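Local coordinates for uncharacterized LolA superfamily protein NE2245 (Nitrosomonas europaea ATCC 19718, PDB 3BUU) that is of unknown function but belongs to the LolA superfamily and may bind lipid or lipoprotein acyl chains, at residues Val30-Ala35 with Gln95-Gln100; Leu49-Glu54 with Lys218-Asp223; Ile57-Glu62 with Gly68-Met73; Glu123-Glu128 with Leu148-Gln153. One frame throughout, in Å; residues are numbered along the deposited sequence. Where two conformers were deposited one is given.

Interaction 1 of 4, residues Val30-Ala35 with Gln95-Gln100; sequences VAIRTA and QRLTGQ
I32 and T98 meet through methyl groups. T98 CG2 lies 4.1 Å from I32 CD1 and equally close to I32 CG2, so one carbon touches both branches of the isoleucine while the two side chains lie antiparallel alongside each other. I32 CD1 also reaches L97 CD2, at 4.1 Å. Two residues along the strand, T34 faces the backbone of G99, with T34 OG1 3.7 Å from G99 CA. A side chain at G99 would run into that hydroxyl, and its positive phi (55°) is one that glycine adopts readily. T98 brings its methyl forward because OG1 takes the place anti to the backbone N (chi1 -177°), which puts CG2 between N and the carbonyl carbon. No hydrogen bond passes directly across the contact; S203 OG instead links the two sides, bonded both to T34 OG1 and to Q100 N. L97 and T98 form a classic beta bulge in the short strand 96-98. Strand 26-36 runs between strands 39-51 and 202-212, through backbone bonds such as I32 with Y44 and R33 with V204, while L97 packs on Y46 and on I106 of helix 103-107.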
loop_
_atom_site.group_PDB
_atom_site.type_symbol
_atom_site.label_atom_id
_atom_site.label_comp_id
_atom_site.label_asym_id
_atom_site.label_seq_id
_atom_site.Cartn_x
_atom_site.Cartn_y
_atom_site.Cartn_z
ATOM N N VAL A 30 -1.389 9.639 5.413
ATOM C CA VAL A 30 -0.857 8.418 6.009
ATOM C C VAL A 30 0.245 8.741 6.986
ATOM O O VAL A 30 1.213 9.424 6.614
ATOM C CB VAL A 30 -0.296 7.451 4.920
ATOM C CG1 VAL A 30 -0.022 6.084 5.552
ATOM C CG2 VAL A 30 -1.286 7.325 3.747
ATOM N N ALA A 31 0.101 8.276 8.219
ATOM C CA ALA A 31 1.143 8.426 9.237
ATOM C C ALA A 31 1.743 7.042 9.443
ATOM O O ALA A 31 0.995 6.075 9.545
ATOM C CB ALA A 31 0.551 8.905 10.538
ATOM N N ILE A 32 3.057 6.941 9.452
ATOM C CA ILE A 32 3.719 5.649 9.574
ATOM C C ILE A 32 4.673 5.752 10.763
ATOM O O ILE A 32 5.600 6.565 10.767
ATOM C CB ILE A 32 4.500 5.248 8.331
ATOM C CG1 ILE A 32 3.586 5.332 7.114
ATOM C CG2 ILE A 32 5.113 3.873 8.520
ATOM C CD1 ILE A 32 4.261 4.880 5.777
ATOM N N ARG A 33 4.435 4.918 11.769
ATOM C CA ARG A 33 5.263 4.853 12.977
ATOM C C ARG A 33 5.923 3.488 12.988
ATOM O O ARG A 33 5.243 2.472 13.116
ATOM C CB ARG A 33 4.372 5.019 14.215
ATOM C CG ARG A 33 3.688 6.388 14.328
ATOM C CD ARG A 33 2.819 6.595 15.590
ATOM N NE ARG A 33 2.414 7.989 15.791
ATOM C CZ ARG A 33 1.431 8.586 15.118
ATOM N NH1 ARG A 33 0.721 7.922 14.197
ATOM N NH2 ARG A 33 1.152 9.859 15.380
ATOM N N THR A 34 7.250 3.463 12.913
ATOM C CA THR A 34 7.995 2.215 12.916
ATOM C C THR A 34 8.830 2.129 14.170
ATOM O O THR A 34 9.493 3.118 14.523
ATOM C CB THR A 34 8.917 2.116 11.712
ATOM O OG1 THR A 34 8.139 2.170 10.507
ATOM C CG2 THR A 34 9.727 0.864 11.698
ATOM N N ALA A 35 8.799 0.983 14.830
ATOM C CA ALA A 35 9.657 0.774 15.976
ATOM C C ALA A 35 10.073 -0.657 16.031
ATOM O O ALA A 35 9.347 -1.554 15.568
ATOM C CB ALA A 35 8.912 1.129 17.245
ATOM N N GLN A 95 10.962 -1.279 -3.829
ATOM C CA GLN A 95 11.924 -0.714 -2.933
ATOM C C GLN A 95 11.305 -0.129 -1.672
ATOM O O GLN A 95 10.103 0.067 -1.579
ATOM C CB GLN A 95 12.798 0.261 -3.680
ATOM C CG GLN A 95 13.898 -0.523 -4.411
ATOM C CD GLN A 95 14.810 0.346 -5.174
ATOM O OE1 GLN A 95 14.372 1.210 -5.945
ATOM N NE2 GLN A 95 16.114 0.130 -4.972
ATOM N N ARG A 96 12.162 0.125 -0.702
ATOM C CA ARG A 96 11.711 0.492 0.635
ATOM C C ARG A 96 11.381 1.955 0.706
ATOM O O ARG A 96 12.156 2.829 0.259
ATOM C CB ARG A 96 12.780 0.134 1.657
ATOM C CG ARG A 96 13.255 -1.314 1.501
ATOM C CD ARG A 96 14.269 -1.776 2.540
ATOM N NE ARG A 96 13.641 -2.073 3.802
ATOM C CZ ARG A 96 13.097 -3.255 4.100
ATOM N NH1 ARG A 96 13.101 -4.280 3.236
ATOM N NH2 ARG A 96 12.558 -3.411 5.270
ATOM N N LEU A 97 10.214 2.264 1.275
ATOM C CA LEU A 97 9.812 3.617 1.607
ATOM C C LEU A 97 10.399 3.963 2.975
ATOM O O LEU A 97 11.324 4.773 3.074
ATOM C CB LEU A 97 8.277 3.732 1.559
ATOM C CG LEU A 97 7.747 5.123 1.873
ATOM C CD1 LEU A 97 7.960 6.087 0.716
ATOM C CD2 LEU A 97 6.314 5.004 2.245
ATOM N N THR A 98 9.863 3.355 4.020
ATOM C CA THR A 98 10.350 3.531 5.376
ATOM C C THR A 98 9.941 2.287 6.164
ATOM O O THR A 98 8.875 1.709 5.888
ATOM C CB THR A 98 9.809 4.828 6.001
ATOM O OG1 THR A 98 10.380 4.974 7.276
ATOM C CG2 THR A 98 8.316 4.812 6.144
ATOM N N GLY A 99 10.758 1.872 7.122
ATOM C CA GLY A 99 10.377 0.755 7.949
ATOM C C GLY A 99 10.033 -0.466 7.119
ATOM O O GLY A 99 10.799 -0.828 6.234
ATOM N N GLN A 100 8.900 -1.073 7.428
ATOM C CA GLN A 100 8.442 -2.266 6.753
ATOM C C GLN A 100 7.523 -1.964 5.581
ATOM O O GLN A 100 6.815 -2.850 5.127
ATOM C CB GLN A 100 7.731 -3.174 7.769
ATOM C CG GLN A 100 8.680 -3.710 8.794
ATOM C CD GLN A 100 9.730 -4.572 8.141
ATOM O OE1 GLN A 100 9.407 -5.549 7.499
ATOM N NE2 GLN A 100 11.014 -4.233 8.338
#

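Interaction 2 of 4, residues Leu49-Glu54 with Lys218-Asp223; sequences LSKGNE and KIFTKD
K51 lays its aliphatic chain obliquely against the ring of F220: K51 CD comes to 3.8 Å from F220 CE2, and K51 CB to 4.1 Å from F220 CZ. With CG anti to the backbone N (chi1 -166°) and the chain extended beyond it, the lysine runs past the ring and carries its ammonium group onward to L215 O, its hydrogen-bond partner. L49 O lies close to the plane of the same ring, at its rim. I219 CG1 covers one face, 3.6 Å above the ring centre, and the lysine passes obliquely beside the ring, beyond the other side of its plane. An inverse gamma turn is centred on F220. Further along, L49 CD1 and I219 CD1 touch at 4.1 Å, their side chains roughly perpendicular. F220 also packs on N55 and I57 of strand 55-62, so the loop after strand 202-212 lies against the two neighbouring strands. No hydrogen bond joins the two segments; the loop is held here by apolar surface, part of it supplied by the methylenes of a charged residue whose nitrogen is satisfied beyond the ring.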
loop_
_atom_site.group_PDB
_atom_site.type_symbol
_atom_site.label_atom_id
_atom_site.label_comp_id
_atom_site.label_asym_id
_atom_site.label_seq_id
_atom_site.Cartn_x
_atom_site.Cartn_y
_atom_site.Cartn_z
ATOM N N LEU A 49 -2.120 11.327 -3.274
ATOM C CA LEU A 49 -3.141 11.591 -4.307
ATOM C C LEU A 49 -3.160 10.294 -5.123
ATOM O O LEU A 49 -2.207 9.987 -5.818
ATOM C CB LEU A 49 -2.699 12.769 -5.161
ATOM C CG LEU A 49 -2.515 14.079 -4.398
ATOM C CD1 LEU A 49 -2.059 15.185 -5.364
ATOM C CD2 LEU A 49 -3.780 14.479 -3.671
ATOM N N SER A 50 -4.257 9.556 -5.024
ATOM C CA SER A 50 -4.361 8.226 -5.579
ATOM C C SER A 50 -5.363 8.155 -6.739
ATOM O O SER A 50 -6.556 8.465 -6.563
ATOM C CB SER A 50 -4.793 7.272 -4.495
ATOM O OG SER A 50 -5.069 5.977 -4.982
ATOM N N LYS A 51 -4.891 7.705 -7.907
ATOM C CA LYS A 51 -5.704 7.522 -9.059
ATOM C C LYS A 51 -5.552 6.077 -9.556
ATOM O O LYS A 51 -4.943 5.792 -10.587
ATOM C CB LYS A 51 -5.388 8.562 -10.128
ATOM C CG LYS A 51 -6.425 8.631 -11.205
ATOM C CD LYS A 51 -6.123 9.770 -12.163
ATOM C CE LYS A 51 -7.239 9.930 -13.141
ATOM N NZ LYS A 51 -6.798 10.953 -14.146
ATOM N N GLY A 52 -6.054 5.165 -8.734
ATOM C CA GLY A 52 -5.967 3.746 -9.014
ATOM C C GLY A 52 -4.522 3.289 -9.072
ATOM O O GLY A 52 -3.647 3.796 -8.401
ATOM N N ASN A 53 -4.279 2.328 -9.913
ATOM C CA ASN A 53 -2.936 1.826 -10.096
ATOM C C ASN A 53 -2.236 2.496 -11.255
ATOM O O ASN A 53 -1.074 2.186 -11.528
ATOM C CB ASN A 53 -2.964 0.319 -10.275
ATOM C CG ASN A 53 -3.214 -0.423 -8.999
ATOM O OD1 ASN A 53 -3.304 0.170 -7.924
ATOM N ND2 ASN A 53 -3.319 -1.744 -9.110
ATOM N N GLU A 54 -2.973 3.441 -11.876
ATOM C CA GLU A 54 -2.593 4.269 -13.050
ATOM C C GLU A 54 -1.553 5.326 -12.711
ATOM O O GLU A 54 -0.514 5.437 -13.352
ATOM C CB GLU A 54 -3.835 4.890 -13.766
ATOM C CG GLU A 54 -4.592 5.972 -13.044
ATOM C CD GLU A 54 -5.866 6.344 -13.740
ATOM O OE1 GLU A 54 -5.779 7.141 -14.710
ATOM O OE2 GLU A 54 -6.961 5.847 -13.352
ATOM N N LYS A 218 -3.186 15.721 -16.088
ATOM C CA LYS A 218 -2.168 16.707 -16.226
ATOM C C LYS A 218 -1.424 17.087 -14.947
ATOM O O LYS A 218 -0.435 17.750 -15.017
ATOM C CB LYS A 218 -2.787 17.963 -16.888
ATOM C CG LYS A 218 -3.123 17.782 -18.368
ATOM C CD LYS A 218 -3.954 18.965 -18.996
ATOM C CE LYS A 218 -4.412 18.688 -20.422
ATOM N NZ LYS A 218 -3.259 18.186 -21.227
ATOM N N ILE A 219 -1.856 16.655 -13.772
ATOM C CA ILE A 219 -1.029 16.870 -12.563
ATOM C C ILE A 219 0.081 15.842 -12.425
ATOM O O ILE A 219 1.014 16.038 -11.642
ATOM C CB ILE A 219 -1.826 16.950 -11.207
ATOM C CG1 ILE A 219 -2.367 15.577 -10.752
ATOM C CG2 ILE A 219 -2.890 18.025 -11.300
ATOM C CD1 ILE A 219 -2.980 15.633 -9.333
ATOM N N PHE A 220 0.017 14.743 -13.181
ATOM C CA PHE A 220 0.958 13.644 -12.966
ATOM C C PHE A 220 2.165 13.853 -13.849
ATOM O O PHE A 220 2.420 13.095 -14.785
ATOM C CB PHE A 220 0.236 12.327 -13.171
ATOM C CG PHE A 220 -0.808 12.092 -12.128
ATOM C CD1 PHE A 220 -0.433 11.793 -10.813
ATOM C CD2 PHE A 220 -2.147 12.225 -12.429
ATOM C CE1 PHE A 220 -1.412 11.602 -9.840
ATOM C CE2 PHE A 220 -3.115 12.041 -11.483
ATOM C CZ PHE A 220 -2.760 11.721 -10.174
ATOM N N THR A 221 2.917 14.925 -13.543
ATOM C CA THR A 221 4.100 15.327 -14.330
ATOM C C THR A 221 5.189 15.856 -13.401
ATOM O O THR A 221 4.936 16.305 -12.291
ATOM C CB THR A 221 3.782 16.460 -15.301
ATOM O OG1 THR A 221 3.583 17.666 -14.552
ATOM C CG2 THR A 221 2.597 16.134 -16.199
ATOM N N LYS A 222 6.420 15.813 -13.911
ATOM C CA LYS A 222 7.550 16.385 -13.210
ATOM C C LYS A 222 7.404 17.875 -12.962
ATOM O O LYS A 222 7.750 18.358 -11.903
ATOM C CB LYS A 222 8.835 16.093 -13.981
ATOM C CG LYS A 222 9.103 14.614 -14.192
ATOM C CD LYS A 222 10.404 14.447 -14.975
ATOM C CE LYS A 222 10.657 12.992 -15.337
ATOM N NZ LYS A 222 11.971 12.836 -16.027
ATOM N N ASP A 223 6.765 18.582 -13.890
ATOM C CA ASP A 223 6.577 20.020 -13.725
ATOM C C ASP A 223 5.654 20.361 -12.566
ATOM O O ASP A 223 5.894 21.328 -11.844
ATOM C CB ASP A 223 6.058 20.646 -15.009
ATOM C CG ASP A 223 7.112 20.724 -16.065
ATOM O OD1 ASP A 223 8.307 20.904 -15.724
ATOM O OD2 ASP A 223 6.744 20.580 -17.245
#

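Interaction 3 of 4, residues Ile57-Glu62 with Gly68-Met73; sequences IVMITE and GQAILM
V58 and I71 are joined by a reciprocal pair of backbone hydrogen bonds: V58 N to I71 O at 2.8 Å, and I71 N to V58 O, also at 2.8 Å. The bonding continues from I60 N to Q69 O at 3.2 Å and ends in a weak bond from G68 N to I60 O. CA-H...O contacts supplement these bonds, I57 CA standing 3.2 Å from I71 O and A70 CA approaching V58 O. Water 1 donates to V58 O at 3.0 Å and, weakly, to Q69 O. This is the pairing of an antiparallel beta hairpin, strands 55-62 and 70-74, whose segments 57-62 and 70-73 run 174° apart in direction; I57-L72 and M59-A70 are non-hydrogen-bonded pairs on either side of the hydrogen-bonded V58-I71 pair. Apolar contacts divide between the two faces. On one, I57 CG1 meets L72 CD1 at 4.0 Å, and the selenomethionine M59 touches A70 CB through its CG before the rest of the chain turns off. On the other, V58 and I71 lie beside each other beneath helix 103-107, where I106 touches V58. At the turn end, I60 CG2 lies 3.7 Å from Q69 CB. I60 CG1 stands anti to the backbone N (chi1 -173°), which places CG2 between N and the carbonyl carbon and against the backbone of Q69.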
loop_
_atom_site.group_PDB
_atom_site.type_symbol
_atom_site.label_atom_id
_atom_site.label_comp_id
_atom_site.label_asym_id
_atom_site.label_seq_id
_atom_site.Cartn_x
_atom_site.Cartn_y
_atom_site.Cartn_z
ATOM N N ILE A 57 0.570 10.414 -6.611
ATOM C CA ILE A 57 1.629 11.254 -6.056
ATOM C C ILE A 57 1.662 11.020 -4.564
ATOM O O ILE A 57 0.615 11.040 -3.898
ATOM C CB ILE A 57 1.359 12.741 -6.340
ATOM C CG1 ILE A 57 1.526 13.025 -7.830
ATOM C CG2 ILE A 57 2.279 13.644 -5.512
ATOM C CD1 ILE A 57 0.917 14.326 -8.317
ATOM N N VAL A 58 2.864 10.810 -4.036
ATOM C CA VAL A 58 3.067 10.627 -2.609
ATOM C C VAL A 58 4.022 11.718 -2.154
ATOM O O VAL A 58 5.169 11.767 -2.592
ATOM C CB VAL A 58 3.656 9.252 -2.301
ATOM C CG1 VAL A 58 3.918 9.101 -0.797
ATOM C CG2 VAL A 58 2.688 8.135 -2.786
HETATM N N MSE A 59 3.539 12.572 -1.266
HETATM C CA MSE A 59 4.352 13.737 -0.816
HETATM C C MSE A 59 4.659 13.600 0.664
HETATM O O MSE A 59 3.760 13.459 1.443
HETATM C CB MSE A 59 3.554 15.005 -1.037
HETATM C CG MSE A 59 3.457 15.415 -2.514
HETATM SE SE MSE A 59 2.314 16.866 -2.982
HETATM C CE MSE A 59 1.256 16.993 -1.380
ATOM N N ILE A 60 5.941 13.611 1.023
ATOM C CA ILE A 60 6.355 13.494 2.428
ATOM C C ILE A 60 6.206 14.816 3.131
ATOM O O ILE A 60 6.640 15.855 2.623
ATOM C CB ILE A 60 7.764 12.963 2.615
ATOM C CG1 ILE A 60 8.057 12.710 4.107
ATOM C CG2 ILE A 60 8.743 13.855 2.013
ATOM C CD1 ILE A 60 9.055 11.667 4.339
ATOM N N THR A 61 5.590 14.791 4.295
ATOM C CA THR A 61 5.411 16.004 5.048
ATOM C C THR A 61 6.262 16.021 6.335
ATOM O O THR A 61 6.541 17.092 6.862
ATOM C CB THR A 61 3.917 16.239 5.362
ATOM O OG1 THR A 61 3.417 15.158 6.132
ATOM C CG2 THR A 61 3.056 16.391 4.105
ATOM N N GLU A 62 6.623 14.865 6.879
ATOM C CA GLU A 62 7.517 14.798 8.046
ATOM C C GLU A 62 8.224 13.445 7.926
ATOM O O GLU A 62 7.639 12.512 7.371
ATOM C CB GLU A 62 6.749 14.903 9.398
ATOM C CG GLU A 62 5.609 15.951 9.463
ATOM C CD GLU A 62 4.582 15.727 10.573
ATOM O OE1 GLU A 62 4.677 14.719 11.303
ATOM O OE2 GLU A 62 3.661 16.568 10.696
ATOM N N GLY A 68 9.297 17.504 1.543
ATOM C CA GLY A 68 9.550 18.039 0.214
ATOM C C GLY A 68 9.930 16.974 -0.805
ATOM O O GLY A 68 9.826 17.205 -2.022
ATOM N N GLN A 69 10.391 15.807 -0.352
ATOM C CA GLN A 69 10.579 14.714 -1.302
ATOM C C GLN A 69 9.204 14.321 -1.828
ATOM O O GLN A 69 8.161 14.472 -1.151
ATOM C CB GLN A 69 11.263 13.505 -0.669
ATOM C CG GLN A 69 12.722 13.701 -0.262
ATOM C CD GLN A 69 13.195 12.602 0.674
ATOM O OE1 GLN A 69 12.536 11.570 0.825
ATOM N NE2 GLN A 69 14.338 12.811 1.295
ATOM N N ALA A 70 9.188 13.828 -3.042
ATOM C CA ALA A 70 7.922 13.414 -3.614
ATOM C C ALA A 70 8.135 12.240 -4.516
ATOM O O ALA A 70 9.245 12.034 -5.073
ATOM C CB ALA A 70 7.260 14.564 -4.354
ATOM N N ILE A 71 7.084 11.446 -4.669
ATOM C CA ILE A 71 7.147 10.318 -5.556
ATOM C C ILE A 71 5.960 10.405 -6.527
ATOM O O ILE A 71 4.775 10.445 -6.098
ATOM C CB ILE A 71 7.132 8.993 -4.793
ATOM C CG1 ILE A 71 8.226 8.951 -3.708
ATOM C CG2 ILE A 71 7.273 7.846 -5.775
ATOM C CD1 ILE A 71 7.924 7.923 -2.596
ATOM N N LEU A 72 6.278 10.387 -7.829
ATOM C CA LEU A 72 5.309 10.409 -8.899
ATOM C C LEU A 72 5.276 9.017 -9.519
ATOM O O LEU A 72 6.310 8.487 -9.929
ATOM C CB LEU A 72 5.753 11.418 -9.939
ATOM C CG LEU A 72 4.981 11.398 -11.265
ATOM C CD1 LEU A 72 3.529 11.745 -11.082
ATOM C CD2 LEU A 72 5.621 12.392 -12.231
HETATM N N MSE A 73 4.085 8.419 -9.575
HETATM C CA MSE A 73 3.897 7.136 -10.196
HETATM C C MSE A 73 3.140 7.316 -11.486
HETATM O O MSE A 73 2.046 7.943 -11.517
HETATM C CB MSE A 73 3.135 6.212 -9.261
HETATM C CG MSE A 73 2.892 4.842 -9.862
HETATM SE SE MSE A 73 1.898 3.740 -8.580
HETATM C CE MSE A 73 0.141 4.316 -9.028
HETATM O O HOH W 1 7.462 11.739 -0.640
#

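Interaction 4 of 4, residues Glu123-Glu128 with Leu148-Gln153; sequences ESIDDE and LLWVNQ
E123 reaches toward the indole of W150, each atom of its side chain coming near the ring nitrogen. E123 CB lies 4.2 Å from W150 NE1. E123 CG, turned away from the carbonyl carbon (chi1 -79°), is 4.1 Å from W150 NE1, and the extended chain carries E123 CD to 3.3 Å from that nitrogen. At the tip, E123 OE1 accepts the N-H of W150 NE1 at 2.8 Å, in a nearly straight bond of 163°. The oxygen lies in the ring plane at the indole edge, whereas the donor comes from above the carboxylate plane, 77° out of it, consistent with the steep angle between the two planes. E123 OE2 stands 3.6 Å from W150 CZ2 and forms a salt bridge with R121 NE, which probably favours the charged carboxylate. With an alanine here, the indole N-H would probably be left without this acceptor and R121 without its carboxylate mate. I125 CD1 adds an apolar touch, 4.3 Å from W150 CD1. K160 makes a cation-pi contact with the indole, and V132 of strand 128-137 packs on both E123 and W150. A second polar link joins N152 ND2 to E128 OE2 at 3.0 Å; the bend of E128 at chi2 brings its carboxylate there, and N152 OD1 is bonded to S154 OG. Between the two glutamates the chain reverses through a type II' beta turn from I125 to E128, closed by I125 N to E128 O at 3.0 Å: a tight beta hairpin between strands 115-125 and 128-137, tied by side chains to strand 146-152.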
loop_
_atom_site.group_PDB
_atom_site.type_symbol
_atom_site.label_atom_id
_atom_site.label_comp_id
_atom_site.label_asym_id
_atom_site.label_seq_id
_atom_site.Cartn_x
_atom_site.Cartn_y
_atom_site.Cartn_z
ATOM N N GLU A 123 -9.417 -21.111 5.294
ATOM C CA GLU A 123 -8.965 -21.314 6.665
ATOM C C GLU A 123 -9.999 -20.804 7.642
ATOM O O GLU A 123 -10.614 -19.778 7.406
ATOM C CB GLU A 123 -7.679 -20.524 6.951
ATOM C CG GLU A 123 -6.407 -21.082 6.479
ATOM C CD GLU A 123 -5.152 -20.364 6.971
ATOM O OE1 GLU A 123 -5.155 -19.534 7.906
ATOM O OE2 GLU A 123 -4.113 -20.733 6.401
ATOM N N SER A 124 -10.164 -21.523 8.739
ATOM C CA SER A 124 -10.990 -21.105 9.845
ATOM C C SER A 124 -10.051 -20.668 10.957
ATOM O O SER A 124 -9.104 -21.364 11.295
ATOM C CB SER A 124 -11.821 -22.291 10.352
ATOM O OG SER A 124 -12.618 -22.829 9.315
ATOM N N ILE A 125 -10.292 -19.512 11.518
ATOM C CA ILE A 125 -9.492 -19.080 12.627
ATOM C C ILE A 125 -10.646 -18.648 13.504
ATOM O O ILE A 125 -11.241 -17.586 13.279
ATOM C CB ILE A 125 -8.460 -17.945 12.229
ATOM C CG1 ILE A 125 -7.518 -18.371 11.079
ATOM C CG2 ILE A 125 -7.656 -17.455 13.436
ATOM C CD1 ILE A 125 -6.609 -17.227 10.532
ATOM N N ASP A 126 -10.982 -19.522 14.472
ATOM C CA ASP A 126 -12.163 -19.357 15.349
ATOM C C ASP A 126 -13.543 -19.587 14.695
ATOM O O ASP A 126 -13.707 -20.573 13.980
ATOM C CB ASP A 126 -12.087 -18.054 16.154
ATOM C CG ASP A 126 -12.218 -18.282 17.673
ATOM O OD1 ASP A 126 -12.762 -19.328 18.140
ATOM O OD2 ASP A 126 -11.760 -17.370 18.390
ATOM N N ASP A 127 -14.550 -18.742 14.938
ATOM C CA ASP A 127 -15.821 -18.936 14.236
ATOM C C ASP A 127 -15.869 -18.162 12.910
ATOM O O ASP A 127 -16.962 -18.014 12.313
ATOM C CB ASP A 127 -17.085 -18.736 15.122
ATOM C CG ASP A 127 -17.266 -17.304 15.609
ATOM O OD1 ASP A 127 -16.330 -16.481 15.494
ATOM O OD2 ASP A 127 -18.365 -17.004 16.128
ATOM N N GLU A 128 -14.687 -17.703 12.446
ATOM C CA GLU A 128 -14.529 -16.966 11.194
ATOM C C GLU A 128 -13.810 -17.767 10.119
ATOM O O GLU A 128 -12.761 -18.344 10.342
ATOM C CB GLU A 128 -13.764 -15.671 11.412
ATOM C CG GLU A 128 -14.496 -14.686 12.295
ATOM C CD GLU A 128 -15.697 -14.113 11.595
ATOM O OE1 GLU A 128 -16.744 -14.798 11.543
ATOM O OE2 GLU A 128 -15.592 -12.983 11.090
ATOM N N LEU A 148 -0.002 -13.760 -0.106
ATOM C CA LEU A 148 -1.166 -14.530 0.316
ATOM C C LEU A 148 -2.041 -13.573 1.094
ATOM O O LEU A 148 -1.585 -12.936 2.032
ATOM C CB LEU A 148 -0.761 -15.724 1.205
ATOM C CG LEU A 148 0.143 -16.768 0.562
ATOM C CD1 LEU A 148 0.302 -17.934 1.532
ATOM C CD2 LEU A 148 -0.332 -17.195 -0.800
ATOM N N LEU A 149 -3.300 -13.462 0.684
ATOM C CA LEU A 149 -4.244 -12.522 1.266
ATOM C C LEU A 149 -5.430 -13.282 1.855
ATOM O O LEU A 149 -6.086 -14.047 1.146
ATOM C CB LEU A 149 -4.735 -11.535 0.186
ATOM C CG LEU A 149 -5.750 -10.489 0.681
ATOM C CD1 LEU A 149 -5.145 -9.510 1.659
ATOM C CD2 LEU A 149 -6.371 -9.784 -0.502
ATOM N N TRP A 150 -5.689 -13.071 3.144
ATOM C CA TRP A 150 -6.851 -13.621 3.816
ATOM C C TRP A 150 -8.005 -12.634 3.690
ATOM O O TRP A 150 -7.864 -11.465 4.088
ATOM C CB TRP A 150 -6.547 -13.842 5.298
ATOM C CG TRP A 150 -5.798 -15.085 5.657
ATOM C CD1 TRP A 150 -6.293 -16.107 6.393
ATOM C CD2 TRP A 150 -4.430 -15.422 5.365
ATOM N NE1 TRP A 150 -5.340 -17.087 6.542
ATOM C CE2 TRP A 150 -4.200 -16.699 5.897
ATOM C CE3 TRP A 150 -3.391 -14.778 4.682
ATOM C CZ2 TRP A 150 -2.987 -17.354 5.808
ATOM C CZ3 TRP A 150 -2.139 -15.435 4.565
ATOM C CH2 TRP A 150 -1.970 -16.722 5.144
ATOM N N VAL A 151 -9.136 -13.104 3.185
ATOM C CA VAL A 151 -10.320 -12.300 2.971
ATOM C C VAL A 151 -11.460 -12.982 3.721
ATOM O O VAL A 151 -11.741 -14.171 3.507
ATOM C CB VAL A 151 -10.629 -12.160 1.467
ATOM C CG1 VAL A 151 -11.913 -11.349 1.290
ATOM C CG2 VAL A 151 -9.495 -11.483 0.735
ATOM N N ASN A 152 -12.110 -12.238 4.609
ATOM C CA ASN A 152 -13.225 -12.814 5.377
ATOM C C ASN A 152 -14.342 -13.250 4.446
ATOM O O ASN A 152 -14.799 -12.479 3.600
ATOM C CB ASN A 152 -13.723 -11.727 6.322
ATOM C CG ASN A 152 -14.557 -12.263 7.442
ATOM O OD1 ASN A 152 -15.436 -13.046 7.221
ATOM N ND2 ASN A 152 -14.317 -11.802 8.631
ATOM N N GLN A 153 -14.811 -14.487 4.593
ATOM C CA GLN A 153 -15.860 -14.987 3.706
ATOM C C GLN A 153 -17.179 -14.295 3.964
ATOM O O GLN A 153 -18.038 -14.261 3.095
ATOM C CB GLN A 153 -16.064 -16.471 3.886
ATOM C CG GLN A 153 -14.857 -17.306 3.449
ATOM C CD GLN A 153 -15.135 -18.786 3.476
ATOM O OE1 GLN A 153 -16.252 -19.218 3.759
ATOM N NE2 GLN A 153 -14.111 -19.573 3.263
#

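How the interactions relate
Interactions 1 to 3 gather round strands 26-36, 39-51 and 55-62, while interaction 4 lies toward the far end of the fold, its centre about 35 Å from those of interactions 2 and 3. Interaction 3 is the hub: I71, in one of its two conformers, touches L97 of interaction 1, and L72 packs against F220 of interaction 2. Its backbone pairing builds the hairpin itself, whereas interactions 1 and 2 lay a bulged short strand and a loop against the strands, largely by apolar touch, with no hydrogen bond crossing. Interaction 4, the most peripheral, reverses that chemistry and uses carboxylates to hold N-H groups. All four mix buried and partly exposed residues; none is wholly core.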